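Local coordinates for protein endonuclease and methylase LlaGI (Lactococcus lactis, PDB 5FFJ) that probably recognises specific DNA sequences as a Type ISP restriction-modification enzyme, combining a helicase-like ATPase with methyltransferase activity and, in the full-length enzyme, a nuclease, at residues Ala1067-Asn1080 and Asp1359-Phe1371. Numbering follows the deposited sequence.
Sequences AWVSNFSKINVSDN and DKKSGITDDPNEF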
loop_
_atom_site.group_PDB
_atom_site.type_symbol
_atom_site.label_atom_id
_atom_site.label_comp_id
_atom_site.label_asym_id
_atom_site.label_seq_id
_atom_site.Cartn_x
_atom_site.Cartn_y
_atom_site.Cartn_z
ATOM N N ALA A 1067 -17.870 8.081 9.481
ATOM C CA ALA A 1067 -17.547 7.594 10.820
ATOM C C ALA A 1067 -17.798 8.662 11.884
ATOM O O ALA A 1067 -18.242 8.356 12.991
ATOM C CB ALA A 1067 -16.102 7.121 10.883
ATOM N N TRP A 1068 -17.519 9.915 11.538
ATOM C CA TRP A 1068 -17.714 11.031 12.457
ATOM C C TRP A 1068 -19.155 11.523 12.443
ATOM O O TRP A 1068 -19.767 11.727 13.491
ATOM C CB TRP A 1068 -16.784 12.192 12.097
ATOM C CG TRP A 1068 -15.326 11.897 12.268
ATOM C CD1 TRP A 1068 -14.488 11.331 11.352
ATOM C CD2 TRP A 1068 -14.528 12.165 13.428
ATOM N NE1 TRP A 1068 -13.219 11.227 11.871
ATOM C CE2 TRP A 1068 -13.218 11.732 13.143
ATOM C CE3 TRP A 1068 -14.798 12.726 14.679
ATOM C CZ2 TRP A 1068 -12.180 11.843 14.067
ATOM C CZ3 TRP A 1068 -13.766 12.836 15.591
ATOM C CH2 TRP A 1068 -12.473 12.397 15.281
ATOM N N VAL A 1069 -19.688 11.699 11.239
ATOM C CA VAL A 1069 -20.917 12.456 11.035
ATOM C C VAL A 1069 -22.184 11.592 11.094
ATOM O O VAL A 1069 -23.278 12.112 11.326
ATOM C CB VAL A 1069 -20.836 13.217 9.679
ATOM C CG1 VAL A 1069 -21.981 12.857 8.737
ATOM C CG2 VAL A 1069 -20.786 14.714 9.920
ATOM N N SER A 1070 -22.036 10.284 10.893
ATOM C CA SER A 1070 -23.173 9.360 10.928
ATOM C C SER A 1070 -22.939 8.214 11.911
ATOM O O SER A 1070 -21.805 7.770 12.102
ATOM C CB SER A 1070 -23.447 8.790 9.534
ATOM O OG SER A 1070 -22.810 7.536 9.365
ATOM N N ASN A 1071 -24.020 7.726 12.513
ATOM C CA ASN A 1071 -23.936 6.683 13.533
ATOM C C ASN A 1071 -25.323 6.165 13.920
ATOM O O ASN A 1071 -26.329 6.850 13.734
ATOM C CB ASN A 1071 -23.206 7.222 14.771
ATOM C CG ASN A 1071 -22.945 6.155 15.828
ATOM O OD1 ASN A 1071 -23.754 5.254 16.041
ATOM N ND2 ASN A 1071 -21.810 6.269 16.508
ATOM N N PHE A 1072 -25.362 4.947 14.454
ATOM C CA PHE A 1072 -26.595 4.355 14.966
ATOM C C PHE A 1072 -27.119 5.084 16.206
ATOM O O PHE A 1072 -28.327 5.251 16.371
ATOM C CB PHE A 1072 -26.374 2.878 15.305
ATOM C CG PHE A 1072 -26.478 1.955 14.122
ATOM C CD1 PHE A 1072 -27.674 1.818 13.439
ATOM C CD2 PHE A 1072 -25.392 1.198 13.714
ATOM C CE1 PHE A 1072 -27.779 0.964 12.357
ATOM C CE2 PHE A 1072 -25.493 0.339 12.634
ATOM C CZ PHE A 1072 -26.688 0.222 11.956
ATOM N N SER A 1073 -26.207 5.510 17.077
ATOM C CA SER A 1073 -26.581 6.212 18.302
ATOM C C SER A 1073 -26.605 7.717 18.073
ATOM O O SER A 1073 -25.590 8.310 17.709
ATOM C CB SER A 1073 -25.616 5.872 19.443
ATOM O OG SER A 1073 -25.873 6.673 20.585
ATOM N N LYS A 1074 -27.773 8.321 18.278
ATOM C CA LYS A 1074 -27.929 9.771 18.192
ATOM C C LYS A 1074 -26.958 10.486 19.126
ATOM O O LYS A 1074 -26.365 11.502 18.762
ATOM C CB LYS A 1074 -29.370 10.175 18.526
ATOM C CG LYS A 1074 -29.610 11.679 18.548
ATOM C CD LYS A 1074 -31.088 12.007 18.714
ATOM C CE LYS A 1074 -31.346 13.511 18.683
ATOM N NZ LYS A 1074 -32.798 13.831 18.792
ATOM N N ILE A 1075 -26.797 9.950 20.331
ATOM C CA ILE A 1075 -25.892 10.531 21.312
ATOM C C ILE A 1075 -24.445 10.505 20.815
ATOM O O ILE A 1075 -23.719 11.486 20.967
ATOM C CB ILE A 1075 -25.995 9.794 22.666
ATOM C CG1 ILE A 1075 -27.391 10.006 23.262
ATOM C CG2 ILE A 1075 -24.917 10.283 23.635
ATOM C CD1 ILE A 1075 -27.638 9.291 24.577
ATOM N N ASN A 1076 -24.030 9.388 20.224
ATOM C CA ASN A 1076 -22.667 9.261 19.711
ATOM C C ASN A 1076 -22.366 10.272 18.607
ATOM O O ASN A 1076 -21.252 10.787 18.524
ATOM C CB ASN A 1076 -22.414 7.843 19.192
ATOM C CG ASN A 1076 -22.173 6.845 20.312
ATOM O OD1 ASN A 1076 -22.591 7.059 21.450
ATOM N ND2 ASN A 1076 -21.490 5.751 19.994
ATOM N N VAL A 1077 -23.355 10.550 17.760
ATOM C CA VAL A 1077 -23.195 11.556 16.714
ATOM C C VAL A 1077 -22.913 12.911 17.348
ATOM O O VAL A 1077 -21.960 13.595 16.976
ATOM C CB VAL A 1077 -24.445 11.668 15.817
ATOM C CG1 VAL A 1077 -24.248 12.747 14.760
ATOM C CG2 VAL A 1077 -24.750 10.341 15.150
ATOM N N SER A 1078 -23.754 13.288 18.309
ATOM C CA SER A 1078 -23.610 14.555 19.014
ATOM C C SER A 1078 -22.232 14.685 19.652
ATOM O O SER A 1078 -21.595 15.733 19.565
ATOM C CB SER A 1078 -24.695 14.692 20.085
ATOM O OG SER A 1078 -24.438 15.797 20.933
ATOM N N ASP A 1079 -21.772 13.613 20.289
ATOM C CA ASP A 1079 -20.480 13.629 20.961
ATOM C C ASP A 1079 -19.332 13.672 19.956
ATOM O O ASP A 1079 -18.491 14.566 20.008
ATOM C CB ASP A 1079 -20.334 12.409 21.872
ATOM C CG ASP A 1079 -21.317 12.421 23.029
ATOM O OD1 ASP A 1079 -21.853 13.504 23.348
ATOM O OD2 ASP A 1079 -21.547 11.346 23.622
ATOM N N ASN A 1080 -19.306 12.706 19.040
ATOM C CA ASN A 1080 -18.226 12.603 18.059
ATOM C C ASN A 1080 -18.054 13.871 17.224
ATOM O O ASN A 1080 -16.930 14.325 17.001
ATOM C CB ASN A 1080 -18.468 11.412 17.127
ATOM C CG ASN A 1080 -18.241 10.074 17.809
ATOM O OD1 ASN A 1080 -17.459 9.966 18.754
ATOM N ND2 ASN A 1080 -18.921 9.042 17.322
ATOM N N ASP A 1359 -14.212 1.932 13.339
ATOM C CA ASP A 1359 -13.525 2.552 12.213
ATOM C C ASP A 1359 -12.018 2.509 12.447
ATOM O O ASP A 1359 -11.516 3.123 13.386
ATOM C CB ASP A 1359 -13.999 3.994 12.021
ATOM C CG ASP A 1359 -13.447 4.624 10.764
ATOM O OD1 ASP A 1359 -13.893 4.231 9.666
ATOM O OD2 ASP A 1359 -12.578 5.516 10.871
ATOM N N LYS A 1360 -11.302 1.776 11.598
ATOM C CA LYS A 1360 -9.865 1.573 11.778
ATOM C C LYS A 1360 -9.092 2.890 11.826
ATOM O O LYS A 1360 -8.146 3.036 12.599
ATOM C CB LYS A 1360 -9.311 0.697 10.652
ATOM N N LYS A 1361 -9.511 3.847 11.003
ATOM C CA LYS A 1361 -8.814 5.125 10.880
ATOM C C LYS A 1361 -9.046 6.013 12.099
ATOM O O LYS A 1361 -8.097 6.526 12.697
ATOM C CB LYS A 1361 -9.270 5.856 9.614
ATOM N N SER A 1362 -10.314 6.181 12.463
ATOM C CA SER A 1362 -10.711 7.115 13.515
ATOM C C SER A 1362 -10.858 6.436 14.877
ATOM O O SER A 1362 -10.743 7.088 15.916
ATOM C CB SER A 1362 -12.027 7.810 13.140
ATOM O OG SER A 1362 -13.029 6.878 12.779
ATOM N N GLY A 1363 -11.110 5.132 14.873
ATOM C CA GLY A 1363 -11.317 4.397 16.107
ATOM C C GLY A 1363 -12.682 4.681 16.711
ATOM O O GLY A 1363 -12.888 4.501 17.912
ATOM N N ILE A 1364 -13.618 5.123 15.875
ATOM C CA ILE A 1364 -14.976 5.423 16.331
ATOM C C ILE A 1364 -15.834 4.168 16.223
ATOM O O ILE A 1364 -15.942 3.565 15.154
ATOM C CB ILE A 1364 -15.641 6.567 15.515
ATOM C CG1 ILE A 1364 -14.663 7.737 15.309
ATOM C CG2 ILE A 1364 -16.970 6.987 16.173
ATOM C CD1 ILE A 1364 -15.069 9.071 15.914
ATOM N N THR A 1365 -16.446 3.782 17.339
ATOM C CA THR A 1365 -17.249 2.568 17.399
ATOM C C THR A 1365 -18.680 2.859 16.963
ATOM O O THR A 1365 -19.209 3.940 17.227
ATOM C CB THR A 1365 -17.272 1.961 18.818
ATOM O OG1 THR A 1365 -18.265 2.623 19.611
ATOM C CG2 THR A 1365 -15.907 2.088 19.496
ATOM N N ASP A 1366 -19.292 1.892 16.287
ATOM C CA ASP A 1366 -20.673 2.012 15.834
ATOM C C ASP A 1366 -21.460 0.765 16.230
ATOM O O ASP A 1366 -21.287 -0.303 15.641
ATOM C CB ASP A 1366 -20.724 2.222 14.320
ATOM C CG ASP A 1366 -22.095 2.656 13.834
ATOM O OD1 ASP A 1366 -22.967 2.960 14.676
ATOM O OD2 ASP A 1366 -22.296 2.709 12.601
ATOM N N ASP A 1367 -22.324 0.920 17.229
ATOM C CA ASP A 1367 -23.053 -0.195 17.824
ATOM C C ASP A 1367 -24.557 -0.085 17.550
ATOM O O ASP A 1367 -25.208 0.821 18.066
ATOM C CB ASP A 1367 -22.791 -0.231 19.330
ATOM C CG ASP A 1367 -23.577 -1.314 20.030
ATOM O OD1 ASP A 1367 -24.752 -1.069 20.361
ATOM O OD2 ASP A 1367 -23.019 -2.409 20.252
ATOM N N PRO A 1368 -25.117 -1.012 16.747
ATOM C CA PRO A 1368 -26.529 -0.891 16.351
ATOM C C PRO A 1368 -27.537 -1.057 17.497
ATOM O O PRO A 1368 -28.693 -0.660 17.339
ATOM C CB PRO A 1368 -26.699 -2.016 15.320
ATOM C CG PRO A 1368 -25.649 -3.003 15.658
ATOM C CD PRO A 1368 -24.485 -2.206 16.156
ATOM N N ASN A 1369 -27.117 -1.621 18.626
ATOM C CA ASN A 1369 -28.026 -1.818 19.758
ATOM C C ASN A 1369 -28.420 -0.491 20.419
ATOM O O ASN A 1369 -29.416 -0.424 21.141
ATOM C CB ASN A 1369 -27.402 -2.746 20.812
ATOM C CG ASN A 1369 -27.097 -4.132 20.275
ATOM O OD1 ASN A 1369 -25.944 -4.466 20.001
ATOM N ND2 ASN A 1369 -28.131 -4.954 20.142
ATOM N N GLU A 1370 -27.640 0.557 20.162
ATOM C CA GLU A 1370 -27.861 1.867 20.777
ATOM C C GLU A 1370 -28.827 2.728 19.964
ATOM O O GLU A 1370 -29.093 3.877 20.324
ATOM C CB GLU A 1370 -26.531 2.614 20.940
ATOM C CG GLU A 1370 -25.543 1.926 21.868
ATOM C CD GLU A 1370 -24.235 2.689 22.022
ATOM O OE1 GLU A 1370 -24.082 3.758 21.391
ATOM O OE2 GLU A 1370 -23.356 2.216 22.777
ATOM N N PHE A 1371 -29.355 2.178 18.876
ATOM C CA PHE A 1371 -30.191 2.961 17.970
ATOM C C PHE A 1371 -31.634 3.152 18.462
ATOM O O PHE A 1371 -32.178 4.255 18.378
ATOM C CB PHE A 1371 -30.228 2.319 16.575
ATOM C CG PHE A 1371 -31.268 2.924 15.668
ATOM C CD1 PHE A 1371 -31.075 4.171 15.096
ATOM C CD2 PHE A 1371 -32.448 2.253 15.405
ATOM C CE1 PHE A 1371 -32.036 4.730 14.274
ATOM C CE2 PHE A 1371 -33.412 2.809 14.585
ATOM C CZ PHE A 1371 -33.205 4.048 14.019
#
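Phe1072 against Asp1366 and Pro1368, and Ile1364 against Trp1068, carry a mixed packing contact in which the extended loop and short strand of Asp1359-Phe1371 lie along the short helix, strand and helix start of Ala1067-Asn1080; 711 Å² is buried in all, with polar side chains between the two apolar patches. Phe1072 N makes the one hydrogen bond across the segments, donating to Asp1366 OD1 over 3.1 Å with a nearly straight N-H...O angle of 169° and meeting the carboxylate on its syn side. The same oxygen reaches the edge of the Phe1072 ring, while OD2 forms a salt bridge with Lys1152 of strand 1150-1155, so the carboxylate is fixed at both oxygens. Pro1368 CB sits over one face of the Phe1072 ring, 3.9 Å from its centroid, a CH-pi contact; Tyr1354 also meets this ring.

Asn1071 has CG anti to the backbone N (chi1 -174°), which carries OD1 forward along the chain to accept from Ser1073 N at 2.7 Å, closing an Asx turn with the donor above the carbonyl plane. Replacing Asn1071 with an alanine would probably leave Ser1073 N without this acceptor and free the turn leading into helix 1074-1096 to shift. Ser1073 is the N-cap of that helix, its OG accepting a weak bond from Asn1076 N.

Further along, Ile1364 CD1 lies over the six-membered ring of Trp1068, 3.9 Å from the centroid and 12° off the normal, while the Asn1080 amide, coming to meet Ile1364 head-on, lies against CG2 and CD1. Ala1067 CB rests against Asp1359 CG at 3.6 Å, beside the Asx motif in which Asp1359 OD2 accepts from Ser1362 N.

Within the C-terminal specificity domain, about 5 Å from bound DNA at the nearest atom, this packing sets an Asx turn and N-capped helix start against the second strand of a beta hairpin, 1357-1358 with 1365-1366.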